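Local coordinates for homoaconitase small subunit (Methanocaldococcus jannaschii, PDB 2PKP), which serves as the small subunit of a hydro-lyase that interconverts homocitrate, cis-homoaconitate and homoisocitrate by reversible dehydration and hydration, at residues D29-C37 / Q69-C77. Numbering follows the deposited sequence.
Sequences DPYELASHC and QAVIAIKYC
Ala34 and Ala73 bring two nearly perpendicular helices together, their CA atoms only 3.9 Å apart, and show how small residues permit a close crossing. The axes of 30-34 and 69-75 pass 7.5 Å from each other at a signed angle of -83°. Here the packing is tight: Ala34 CA makes a CA-H...O contact with Ala73 O at 3.4 Å, and the Ala34 methyl presses against Tyr76 CB. Alongside, Cys37 carries its sulfur anti to the backbone N (chi1 -174°), which lays SG against Ile74 CG1, while its CB meets Cys77 SG at 3.5 Å. Pro30 is held as closely, its CB 3.5 Å from Ile72 CG2 and almost exactly above the centre of the Tyr76 ring, 3.4 Å from its centroid, in a CH-pi contact. Both segments belong to the aconitase C-terminal (swivel) domain of the LeuD family, in which helix 68-75 links the parallel strands 54-57 and 81-84. The looser side begins at partly exposed Tyr31, whose face receives the CD2 edge of Tyr76, a T-shaped pair with planes at 86°; Tyr31 also forms a cation-pi contact with Lys158 of the second subunit. With an alanine at Tyr76, Pro30 CB would probably lose the ring face beneath it and Tyr31 the edge against its own. Where buried Leu33 meets partly exposed Gln69, CD1 comes nearest, 3.7 Å from Gln69 CG, and the glutamine's amide bends away from helix 30-34.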
# COMPACT_ATOMS: atom_id res chain seq x y z
N ASP A 29 -14.62 -14.40 0.90
CA ASP A 29 -13.22 -14.01 0.88
C ASP A 29 -12.90 -13.03 -0.24
O ASP A 29 -13.11 -13.33 -1.42
CB ASP A 29 -12.34 -15.25 0.75
CG ASP A 29 -10.90 -14.99 1.15
OD1 ASP A 29 -10.29 -14.06 0.58
OD2 ASP A 29 -10.38 -15.70 2.04
N PRO A 30 -12.40 -11.83 0.11
CA PRO A 30 -12.06 -10.82 -0.90
C PRO A 30 -10.88 -11.30 -1.74
O PRO A 30 -10.78 -11.01 -2.92
CB PRO A 30 -11.73 -9.60 -0.05
CG PRO A 30 -11.15 -10.21 1.19
CD PRO A 30 -12.09 -11.35 1.46
N TYR A 31 -9.98 -12.04 -1.10
CA TYR A 31 -8.81 -12.58 -1.78
C TYR A 31 -9.27 -13.60 -2.81
O TYR A 31 -8.63 -13.79 -3.85
CB TYR A 31 -7.86 -13.24 -0.78
CG TYR A 31 -7.06 -12.25 0.04
CD1 TYR A 31 -6.09 -11.45 -0.56
CD2 TYR A 31 -7.27 -12.11 1.41
CE1 TYR A 31 -5.35 -10.54 0.18
CE2 TYR A 31 -6.53 -11.20 2.16
CZ TYR A 31 -5.58 -10.42 1.54
OH TYR A 31 -4.84 -9.51 2.27
N GLU A 32 -10.40 -14.25 -2.52
CA GLU A 32 -10.96 -15.24 -3.43
C GLU A 32 -11.43 -14.49 -4.67
O GLU A 32 -11.28 -14.97 -5.80
CB GLU A 32 -12.15 -15.94 -2.77
CG GLU A 32 -12.62 -17.20 -3.48
CD GLU A 32 -11.57 -18.30 -3.48
OE1 GLU A 32 -11.06 -18.63 -2.39
OE2 GLU A 32 -11.27 -18.84 -4.56
N LEU A 33 -11.99 -13.31 -4.46
CA LEU A 33 -12.46 -12.47 -5.54
C LEU A 33 -11.26 -11.95 -6.32
O LEU A 33 -11.25 -11.95 -7.55
CB LEU A 33 -13.26 -11.29 -4.99
CG LEU A 33 -14.64 -11.60 -4.41
CD1 LEU A 33 -15.21 -10.38 -3.71
CD2 LEU A 33 -15.56 -12.06 -5.54
N ALA A 34 -10.24 -11.53 -5.59
CA ALA A 34 -9.03 -10.99 -6.20
C ALA A 34 -8.34 -12.00 -7.12
O ALA A 34 -7.77 -11.63 -8.14
CB ALA A 34 -8.06 -10.53 -5.11
N SER A 35 -8.41 -13.28 -6.76
CA SER A 35 -7.78 -14.32 -7.57
C SER A 35 -8.38 -14.43 -8.98
O SER A 35 -7.83 -15.11 -9.84
CB SER A 35 -7.86 -15.67 -6.85
OG SER A 35 -9.21 -16.10 -6.72
N HIS A 36 -9.50 -13.76 -9.21
CA HIS A 36 -10.11 -13.79 -10.53
C HIS A 36 -10.32 -12.40 -11.11
O HIS A 36 -11.16 -12.19 -11.97
CB HIS A 36 -11.44 -14.55 -10.49
CG HIS A 36 -11.27 -16.00 -10.13
ND1 HIS A 36 -11.36 -16.46 -8.83
CD2 HIS A 36 -10.92 -17.07 -10.88
CE1 HIS A 36 -11.07 -17.74 -8.80
NE2 HIS A 36 -10.80 -18.14 -10.03
N CYS A 37 -9.52 -11.45 -10.63
CA CYS A 37 -9.60 -10.08 -11.10
C CYS A 37 -9.25 -10.01 -12.58
O CYS A 37 -8.24 -10.57 -13.02
CB CYS A 37 -8.64 -9.20 -10.29
SG CYS A 37 -8.77 -7.44 -10.68
N GLN A 69 -17.96 -6.02 -5.41
CA GLN A 69 -16.96 -7.07 -5.59
C GLN A 69 -15.91 -6.71 -6.64
O GLN A 69 -14.77 -7.15 -6.54
CB GLN A 69 -17.62 -8.39 -5.97
CG GLN A 69 -18.43 -9.03 -4.85
CD GLN A 69 -19.90 -8.70 -4.93
OE1 GLN A 69 -20.29 -7.56 -5.17
NE2 GLN A 69 -20.74 -9.71 -4.71
N ALA A 70 -16.30 -5.93 -7.64
CA ALA A 70 -15.37 -5.54 -8.68
C ALA A 70 -14.21 -4.72 -8.11
O ALA A 70 -13.05 -4.98 -8.42
CB ALA A 70 -16.09 -4.74 -9.76
N VAL A 71 -14.53 -3.73 -7.27
CA VAL A 71 -13.50 -2.89 -6.68
C VAL A 71 -12.72 -3.65 -5.62
O VAL A 71 -11.55 -3.37 -5.39
CB VAL A 71 -14.09 -1.59 -6.05
CG1 VAL A 71 -14.82 -0.80 -7.12
CG2 VAL A 71 -15.01 -1.92 -4.90
N ILE A 72 -13.38 -4.60 -4.97
CA ILE A 72 -12.73 -5.41 -3.95
C ILE A 72 -11.75 -6.38 -4.60
O ILE A 72 -10.70 -6.69 -4.04
CB ILE A 72 -13.77 -6.19 -3.10
CG1 ILE A 72 -14.56 -5.21 -2.23
CG2 ILE A 72 -13.08 -7.24 -2.24
CD1 ILE A 72 -15.63 -5.86 -1.36
N ALA A 73 -12.09 -6.85 -5.80
CA ALA A 73 -11.24 -7.77 -6.55
C ALA A 73 -9.95 -7.07 -6.94
O ALA A 73 -8.87 -7.65 -6.88
CB ALA A 73 -11.97 -8.26 -7.80
N ILE A 74 -10.07 -5.81 -7.34
CA ILE A 74 -8.92 -5.02 -7.73
C ILE A 74 -8.08 -4.69 -6.49
O ILE A 74 -6.88 -4.97 -6.44
CB ILE A 74 -9.36 -3.70 -8.41
CG1 ILE A 74 -10.12 -4.03 -9.71
CG2 ILE A 74 -8.15 -2.82 -8.71
CD1 ILE A 74 -10.78 -2.82 -10.37
N LYS A 75 -8.72 -4.10 -5.48
CA LYS A 75 -8.04 -3.72 -4.25
C LYS A 75 -7.29 -4.88 -3.60
O LYS A 75 -6.17 -4.71 -3.10
CB LYS A 75 -9.05 -3.13 -3.26
CG LYS A 75 -8.45 -2.71 -1.91
CD LYS A 75 -9.57 -2.22 -0.98
CE LYS A 75 -9.04 -1.74 0.38
NZ LYS A 75 -8.43 -2.83 1.19
N TYR A 76 -7.89 -6.07 -3.60
CA TYR A 76 -7.22 -7.20 -2.98
C TYR A 76 -6.13 -7.89 -3.80
O TYR A 76 -5.61 -8.93 -3.40
CB TYR A 76 -8.25 -8.21 -2.46
CG TYR A 76 -8.82 -7.78 -1.13
CD1 TYR A 76 -9.73 -6.72 -1.05
CD2 TYR A 76 -8.38 -8.36 0.06
CE1 TYR A 76 -10.18 -6.25 0.18
CE2 TYR A 76 -8.83 -7.90 1.30
CZ TYR A 76 -9.73 -6.85 1.35
OH TYR A 76 -10.16 -6.37 2.56
N CYS A 77 -5.78 -7.29 -4.93
CA CYS A 77 -4.69 -7.79 -5.77
C CYS A 77 -3.49 -6.94 -5.38
O CYS A 77 -2.38 -7.14 -5.88
CB CYS A 77 -4.98 -7.58 -7.26
SG CYS A 77 -5.91 -8.90 -8.05